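Local coordinates for tylactone synthase starter module and modules 1 & 2 (Streptomyces fradiae, PDB 2Z5L), which probably reduces the beta-keto group of the growing tylactone chain with NADPH, as the first ketoreductase of the tylosin polyketide synthase, at residues 258-269 with 282-292; 427-435 with 453-464. All blocks are in the same frame, centred on the assembly; numbering follows the deposited sequence.

Both contacts belong to the Rossmann-fold part of the ketoreductase and reach the same sheet. Contact 1 pairs strand 261-265 with strand 286-291 and includes the glycine turn at 266-269. Contact 2 holds the loop after strand 426-430 against the start of helix 457-470. Their centres lie about 18 Å apart, and their nearest atoms are about 6 Å apart without touching. Helix 270-281 touches both. Its Leu279 and Ala276 pack on the strands of contact 1, while Ile271 meets Trp433 and Arg274 meets Pro457 in contact 2. Trp433 also lies near, without touching, the glycines of that turn, which in relatives borders the dinucleotide cofactor.

Contact 1: 258-269 with 282-292; sequences PSGTVLITGGMG and EGAERLVLTSR
Val262 N gives its hydrogen to Arg286 O at 2.6 Å, the shortest bond between the two parallel strands. Val288 N binds Val262 O at 2.8 Å, and Ile264 N binds Val288 O at 2.9 Å in a nearly straight bond (172°). Thr290 N to Ile264 O continues the series. At the start of the strands Gly260 O accepts two bonds. Glu285 N meets it on a lone pair, while Arg286 N comes from above the carbonyl plane. Glu285 extends alongside Gly260, and its OE2 accepts from Gly260 N at 3.2 Å, the donor above the carboxylate plane. At the far end Thr290 O receives Gly267 N at 3.1 Å. A water bridges Gly266 N and Thr290 OG1.

Val262, Ile264, Leu287 and Leu289 share one face. Helix 270-281 covers the first three, and Leu307 of helix 300-308 meets Leu289. Leu287 CD2 reaches Val262 CB at 3.5 Å, side by side. Leu289 CD2 rests on Ile264 CB likewise. On the other face, Leu263 bends at chi2 (58°), which carries CD1 across to Val288 CG1 at 3.6 Å. Here Thr261 OG1 sits over one face of the Arg286 guanidinium.

These are the two parallel strands of a Rossmann-fold beta-alpha-beta unit, connected by helix 270-281. Gly267 and Gly269 fit the first two glycines of a GxGxxG pattern that, as in other short-chain dehydrogenases/reductases, probably borders the cofactor.

Contact 2: 427-435 with 453-464; sequences SVAWGLWGG and RAMDPDAAVDAL
Met455 N binds Leu432 O at 2.9 Å in a fairly straight bond (164°). This bond belongs to a single backbone bridge between Trp433 and Met455. It joins the loop after a strand of the Rossmann fold to the residues leading into helix 457-470. A water also links the two, donating to Arg453 O and accepting a weak bond from Leu432 N. Asp456 is the N-cap of the helix, its OD1 accepting from Ala459 N at 2.7 Å.

Two tryptophans fill the angle between loop and helix. Trp430 stands edge-on to the helix: CZ3 meets Ala460 CB at 3.8 Å, and CH2 meets Leu464 CB at 3.9 Å. Val428 CG1 lies over one face of its ring, with Trp433 NE1 over the opposite face. Phe389 also meets this ring. Leu464 CD1 crosses to Val428 CG2. The Met455 chain bends at chi3 (-93°), bringing CE to the Trp430 edge, 3.9 Å from CE3. Ala460 CB lies over the face of Trp433 in a CH-pi contact, 4.0 Å from the centroid of its six-membered ring.

Contact 1: 258-269 with 282-292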
# COMPACT_ATOMS: atom_id res chain seq x y z
N PRO A 258 4.13 -21.54 -16.26
CA PRO A 258 4.29 -22.30 -15.02
C PRO A 258 5.00 -23.64 -15.21
O PRO A 258 4.88 -24.26 -16.27
CB PRO A 258 2.85 -22.48 -14.56
CG PRO A 258 2.13 -22.64 -15.86
CD PRO A 258 2.72 -21.50 -16.67
N SER A 259 5.73 -24.07 -14.18
CA SER A 259 6.46 -25.35 -14.20
C SER A 259 6.77 -25.77 -12.75
O SER A 259 6.75 -24.93 -11.85
CB SER A 259 7.77 -25.21 -14.98
OG SER A 259 8.64 -24.27 -14.38
N GLY A 260 7.04 -27.05 -12.52
CA GLY A 260 7.33 -27.49 -11.17
C GLY A 260 6.19 -27.31 -10.18
O GLY A 260 5.01 -27.38 -10.56
N THR A 261 6.52 -27.08 -8.91
CA THR A 261 5.50 -26.89 -7.88
C THR A 261 5.11 -25.42 -7.74
O THR A 261 5.96 -24.54 -7.65
CB THR A 261 5.99 -27.44 -6.50
OG1 THR A 261 6.44 -28.79 -6.66
CG2 THR A 261 4.87 -27.42 -5.46
N VAL A 262 3.80 -25.15 -7.75
CA VAL A 262 3.32 -23.78 -7.61
C VAL A 262 2.49 -23.68 -6.33
O VAL A 262 1.53 -24.43 -6.12
CB VAL A 262 2.46 -23.35 -8.83
CG1 VAL A 262 2.00 -21.92 -8.67
CG2 VAL A 262 3.26 -23.50 -10.12
N LEU A 263 2.91 -22.78 -5.45
CA LEU A 263 2.22 -22.55 -4.19
C LEU A 263 1.29 -21.36 -4.36
O LEU A 263 1.73 -20.29 -4.79
CB LEU A 263 3.23 -22.22 -3.09
CG LEU A 263 2.65 -21.84 -1.73
CD1 LEU A 263 1.75 -22.97 -1.19
CD2 LEU A 263 3.81 -21.59 -0.74
N ILE A 264 0.02 -21.55 -4.02
CA ILE A 264 -0.97 -20.48 -4.14
C ILE A 264 -1.74 -20.27 -2.84
O ILE A 264 -2.53 -21.14 -2.44
CB ILE A 264 -2.02 -20.79 -5.24
CG1 ILE A 264 -1.36 -20.76 -6.62
CG2 ILE A 264 -3.17 -19.79 -5.16
CD1 ILE A 264 -2.22 -21.42 -7.70
N THR A 265 -1.54 -19.13 -2.18
CA THR A 265 -2.30 -18.90 -0.95
C THR A 265 -3.66 -18.33 -1.35
O THR A 265 -3.83 -17.81 -2.46
CB THR A 265 -1.56 -17.99 0.06
OG1 THR A 265 -1.55 -16.63 -0.41
CG2 THR A 265 -0.11 -18.46 0.24
N GLY A 266 -4.65 -18.46 -0.46
CA GLY A 266 -5.98 -17.99 -0.78
C GLY A 266 -6.45 -18.69 -2.04
O GLY A 266 -7.12 -18.12 -2.89
N GLY A 267 -6.09 -19.96 -2.16
CA GLY A 267 -6.49 -20.73 -3.34
C GLY A 267 -7.97 -21.08 -3.45
O GLY A 267 -8.41 -21.54 -4.50
N MET A 268 -8.75 -20.91 -2.39
CA MET A 268 -10.17 -21.23 -2.49
C MET A 268 -10.99 -19.94 -2.65
O MET A 268 -12.20 -19.93 -2.48
CB MET A 268 -10.63 -22.04 -1.27
CG MET A 268 -9.98 -23.45 -1.20
SD MET A 268 -10.58 -24.54 -2.55
CE MET A 268 -12.08 -25.07 -1.86
N GLY A 269 -10.29 -18.85 -3.00
CA GLY A 269 -10.92 -17.55 -3.23
C GLY A 269 -11.21 -17.38 -4.70
O GLY A 269 -10.78 -18.20 -5.52
N GLU A 282 -1.81 -24.81 -17.90
CA GLU A 282 -0.71 -24.37 -18.76
C GLU A 282 0.67 -24.90 -18.45
O GLU A 282 1.66 -24.25 -18.77
CB GLU A 282 -0.65 -22.85 -18.81
CG GLU A 282 -1.91 -22.19 -19.33
CD GLU A 282 -1.76 -20.68 -19.43
OE1 GLU A 282 -2.78 -20.01 -19.68
OE2 GLU A 282 -0.62 -20.19 -19.25
N GLY A 283 0.75 -26.07 -17.82
CA GLY A 283 2.07 -26.60 -17.55
C GLY A 283 2.49 -26.78 -16.11
O GLY A 283 3.62 -27.19 -15.84
N ALA A 284 1.62 -26.46 -15.16
CA ALA A 284 1.99 -26.65 -13.77
C ALA A 284 2.10 -28.15 -13.52
O ALA A 284 1.25 -28.93 -13.97
CB ALA A 284 0.95 -26.03 -12.85
N GLU A 285 3.15 -28.55 -12.82
CA GLU A 285 3.39 -29.96 -12.49
C GLU A 285 2.74 -30.29 -11.16
O GLU A 285 2.31 -31.42 -10.92
CB GLU A 285 4.88 -30.25 -12.42
CG GLU A 285 5.63 -30.09 -13.73
CD GLU A 285 7.08 -30.53 -13.62
OE1 GLU A 285 7.32 -31.64 -13.10
OE2 GLU A 285 7.97 -29.76 -14.04
N ARG A 286 2.69 -29.30 -10.27
CA ARG A 286 2.09 -29.50 -8.97
C ARG A 286 1.57 -28.18 -8.43
O ARG A 286 2.23 -27.14 -8.50
CB ARG A 286 3.11 -30.08 -7.99
CG ARG A 286 2.54 -30.41 -6.60
CD ARG A 286 3.64 -30.80 -5.60
NE ARG A 286 4.46 -31.92 -6.07
CZ ARG A 286 5.66 -32.21 -5.59
NH1 ARG A 286 6.20 -31.46 -4.63
NH2 ARG A 286 6.35 -33.23 -6.09
N LEU A 287 0.37 -28.23 -7.88
CA LEU A 287 -0.23 -27.06 -7.28
C LEU A 287 -0.46 -27.40 -5.83
O LEU A 287 -0.89 -28.51 -5.50
CB LEU A 287 -1.58 -26.72 -7.94
CG LEU A 287 -1.55 -26.11 -9.34
CD1 LEU A 287 -2.98 -25.76 -9.81
CD2 LEU A 287 -0.71 -24.84 -9.31
N VAL A 288 -0.13 -26.44 -4.97
CA VAL A 288 -0.32 -26.58 -3.53
C VAL A 288 -1.18 -25.38 -3.15
O VAL A 288 -0.73 -24.25 -3.25
CB VAL A 288 1.03 -26.52 -2.81
CG1 VAL A 288 0.82 -26.42 -1.32
CG2 VAL A 288 1.83 -27.78 -3.15
N LEU A 289 -2.41 -25.65 -2.73
CA LEU A 289 -3.34 -24.59 -2.38
C LEU A 289 -3.58 -24.52 -0.89
O LEU A 289 -3.80 -25.54 -0.23
CB LEU A 289 -4.67 -24.83 -3.10
CG LEU A 289 -4.57 -25.21 -4.58
CD1 LEU A 289 -5.95 -25.63 -5.07
CD2 LEU A 289 -4.02 -24.06 -5.40
N THR A 290 -3.53 -23.31 -0.34
CA THR A 290 -3.78 -23.17 1.08
C THR A 290 -5.05 -22.38 1.24
O THR A 290 -5.36 -21.53 0.41
CB THR A 290 -2.64 -22.44 1.79
OG1 THR A 290 -2.79 -21.04 1.62
CG2 THR A 290 -1.29 -22.87 1.20
N SER A 291 -5.79 -22.68 2.30
CA SER A 291 -7.04 -21.99 2.61
C SER A 291 -7.37 -22.14 4.09
O SER A 291 -6.84 -23.02 4.77
CB SER A 291 -8.18 -22.55 1.77
OG SER A 291 -8.47 -23.89 2.12
N ARG A 292 -8.25 -21.26 4.56
CA ARG A 292 -8.69 -21.23 5.95
C ARG A 292 -9.27 -22.55 6.46
O ARG A 292 -8.97 -22.96 7.58
CB ARG A 292 -9.74 -20.11 6.12
CG ARG A 292 -10.67 -19.91 4.90
CD ARG A 292 -10.19 -18.77 4.00
NE ARG A 292 -10.19 -19.09 2.57
CZ ARG A 292 -9.10 -19.09 1.81
NH1 ARG A 292 -7.93 -18.79 2.35
NH2 ARG A 292 -9.17 -19.38 0.51
O HOH W 1 -4.46 -18.77 2.33

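Contact 2: 427-435 with 453-464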
# COMPACT_ATOMS: atom_id res chain seq x y z
N SER A 427 5.02 -7.48 -7.62
CA SER A 427 3.84 -7.01 -6.88
C SER A 427 2.91 -6.22 -7.80
O SER A 427 3.29 -5.18 -8.34
CB SER A 427 4.28 -6.12 -5.70
OG SER A 427 3.17 -5.70 -4.93
N VAL A 428 1.69 -6.73 -7.98
CA VAL A 428 0.72 -6.07 -8.85
C VAL A 428 -0.42 -5.44 -8.06
O VAL A 428 -1.12 -6.12 -7.32
CB VAL A 428 0.13 -7.06 -9.87
CG1 VAL A 428 -0.73 -6.31 -10.87
CG2 VAL A 428 1.24 -7.81 -10.59
N ALA A 429 -0.60 -4.13 -8.23
CA ALA A 429 -1.65 -3.39 -7.56
C ALA A 429 -2.91 -3.45 -8.43
O ALA A 429 -3.14 -2.59 -9.28
CB ALA A 429 -1.22 -1.93 -7.34
N TRP A 430 -3.73 -4.47 -8.20
CA TRP A 430 -4.93 -4.68 -8.98
C TRP A 430 -6.01 -3.64 -8.78
O TRP A 430 -6.04 -2.91 -7.79
CB TRP A 430 -5.51 -6.07 -8.69
CG TRP A 430 -4.58 -7.18 -9.07
CD1 TRP A 430 -3.71 -7.85 -8.25
CD2 TRP A 430 -4.34 -7.69 -10.39
NE1 TRP A 430 -2.94 -8.72 -8.97
CE2 TRP A 430 -3.30 -8.64 -10.29
CE3 TRP A 430 -4.88 -7.42 -11.65
CZ2 TRP A 430 -2.80 -9.33 -11.39
CZ3 TRP A 430 -4.38 -8.11 -12.77
CH2 TRP A 430 -3.35 -9.05 -12.63
N GLY A 431 -6.90 -3.57 -9.77
CA GLY A 431 -8.03 -2.67 -9.73
C GLY A 431 -9.19 -3.60 -9.44
O GLY A 431 -8.97 -4.67 -8.86
N LEU A 432 -10.40 -3.22 -9.82
CA LEU A 432 -11.57 -4.05 -9.60
C LEU A 432 -11.53 -5.33 -10.43
O LEU A 432 -11.25 -5.28 -11.63
CB LEU A 432 -12.84 -3.28 -9.96
CG LEU A 432 -13.11 -2.03 -9.13
CD1 LEU A 432 -14.34 -1.28 -9.69
CD2 LEU A 432 -13.35 -2.44 -7.70
N TRP A 433 -11.80 -6.46 -9.79
CA TRP A 433 -11.79 -7.76 -10.47
C TRP A 433 -13.14 -8.22 -11.00
O TRP A 433 -14.12 -8.32 -10.25
CB TRP A 433 -11.24 -8.86 -9.56
CG TRP A 433 -9.77 -9.05 -9.70
CD1 TRP A 433 -8.78 -8.17 -9.36
CD2 TRP A 433 -9.10 -10.20 -10.26
NE1 TRP A 433 -7.55 -8.69 -9.66
CE2 TRP A 433 -7.72 -9.93 -10.22
CE3 TRP A 433 -9.55 -11.41 -10.79
CZ2 TRP A 433 -6.77 -10.84 -10.68
CZ3 TRP A 433 -8.60 -12.32 -11.26
CH2 TRP A 433 -7.23 -12.03 -11.20
N GLY A 434 -13.20 -8.49 -12.30
CA GLY A 434 -14.40 -9.02 -12.91
C GLY A 434 -14.96 -10.21 -12.16
O GLY A 434 -14.29 -10.80 -11.32
N GLY A 435 -16.20 -10.57 -12.48
CA GLY A 435 -16.57 -11.97 -12.63
C GLY A 435 -17.29 -12.51 -11.42
O GLY A 435 -17.48 -11.81 -10.42
N ARG A 453 -13.35 0.20 -13.76
CA ARG A 453 -14.18 -0.82 -14.38
C ARG A 453 -13.66 -2.20 -14.00
O ARG A 453 -12.46 -2.40 -13.86
CB ARG A 453 -14.16 -0.65 -15.90
CG ARG A 453 -14.85 0.62 -16.37
CD ARG A 453 -14.61 0.90 -17.86
NE ARG A 453 -13.20 1.11 -18.18
CZ ARG A 453 -12.78 1.86 -19.19
NH1 ARG A 453 -13.66 2.47 -19.97
NH2 ARG A 453 -11.48 2.00 -19.43
N ALA A 454 -14.57 -3.15 -13.82
CA ALA A 454 -14.20 -4.52 -13.46
C ALA A 454 -13.43 -5.19 -14.59
O ALA A 454 -13.99 -5.44 -15.66
CB ALA A 454 -15.46 -5.32 -13.12
N MET A 455 -12.16 -5.50 -14.36
CA MET A 455 -11.34 -6.14 -15.37
C MET A 455 -11.78 -7.59 -15.58
O MET A 455 -12.19 -8.25 -14.63
CB MET A 455 -9.88 -6.13 -14.93
CG MET A 455 -9.30 -4.75 -14.76
SD MET A 455 -7.57 -4.90 -14.30
CE MET A 455 -7.71 -4.87 -12.55
N ASP A 456 -11.69 -8.08 -16.81
CA ASP A 456 -12.09 -9.46 -17.08
C ASP A 456 -11.09 -10.39 -16.40
O ASP A 456 -9.88 -10.28 -16.60
CB ASP A 456 -12.15 -9.73 -18.59
CG ASP A 456 -12.23 -11.23 -18.92
OD1 ASP A 456 -11.18 -11.82 -19.27
OD2 ASP A 456 -13.33 -11.82 -18.82
N PRO A 457 -11.59 -11.33 -15.59
CA PRO A 457 -10.75 -12.29 -14.87
C PRO A 457 -9.59 -12.82 -15.70
O PRO A 457 -8.43 -12.70 -15.30
CB PRO A 457 -11.75 -13.38 -14.47
CG PRO A 457 -12.99 -12.60 -14.23
CD PRO A 457 -13.02 -11.64 -15.41
N ASP A 458 -9.91 -13.39 -16.86
CA ASP A 458 -8.92 -13.95 -17.76
C ASP A 458 -7.96 -12.91 -18.30
O ASP A 458 -6.74 -13.13 -18.35
CB ASP A 458 -9.62 -14.67 -18.92
CG ASP A 458 -10.33 -15.94 -18.46
OD1 ASP A 458 -9.65 -16.82 -17.85
OD2 ASP A 458 -11.56 -16.06 -18.70
N ALA A 459 -8.50 -11.77 -18.71
CA ALA A 459 -7.68 -10.69 -19.21
C ALA A 459 -6.73 -10.30 -18.08
O ALA A 459 -5.52 -10.13 -18.29
CB ALA A 459 -8.56 -9.51 -19.60
N ALA A 460 -7.27 -10.18 -16.87
CA ALA A 460 -6.48 -9.81 -15.70
C ALA A 460 -5.32 -10.80 -15.52
O ALA A 460 -4.18 -10.41 -15.25
CB ALA A 460 -7.36 -9.78 -14.45
N VAL A 461 -5.62 -12.09 -15.69
CA VAL A 461 -4.58 -13.12 -15.57
C VAL A 461 -3.53 -12.95 -16.67
O VAL A 461 -2.34 -13.14 -16.43
CB VAL A 461 -5.18 -14.55 -15.65
CG1 VAL A 461 -4.06 -15.59 -15.79
CG2 VAL A 461 -5.98 -14.82 -14.39
N ASP A 462 -3.97 -12.59 -17.88
CA ASP A 462 -3.02 -12.38 -18.98
C ASP A 462 -2.07 -11.25 -18.61
O ASP A 462 -0.86 -11.33 -18.83
CB ASP A 462 -3.73 -12.00 -20.29
CG ASP A 462 -4.62 -13.12 -20.82
OD1 ASP A 462 -4.28 -14.32 -20.61
OD2 ASP A 462 -5.64 -12.80 -21.48
N ALA A 463 -2.65 -10.19 -18.04
CA ALA A 463 -1.88 -9.02 -17.63
C ALA A 463 -0.84 -9.45 -16.61
O ALA A 463 0.29 -8.93 -16.58
CB ALA A 463 -2.81 -7.98 -17.03
N LEU A 464 -1.20 -10.41 -15.77
CA LEU A 464 -0.29 -10.92 -14.75
C LEU A 464 0.87 -11.62 -15.45
O LEU A 464 2.04 -11.30 -15.23
CB LEU A 464 -1.00 -11.92 -13.83
CG LEU A 464 -0.13 -12.65 -12.80
CD1 LEU A 464 0.54 -11.63 -11.90
CD2 LEU A 464 -0.99 -13.61 -11.98
O HOH W 2 -10.36 -1.67 -12.58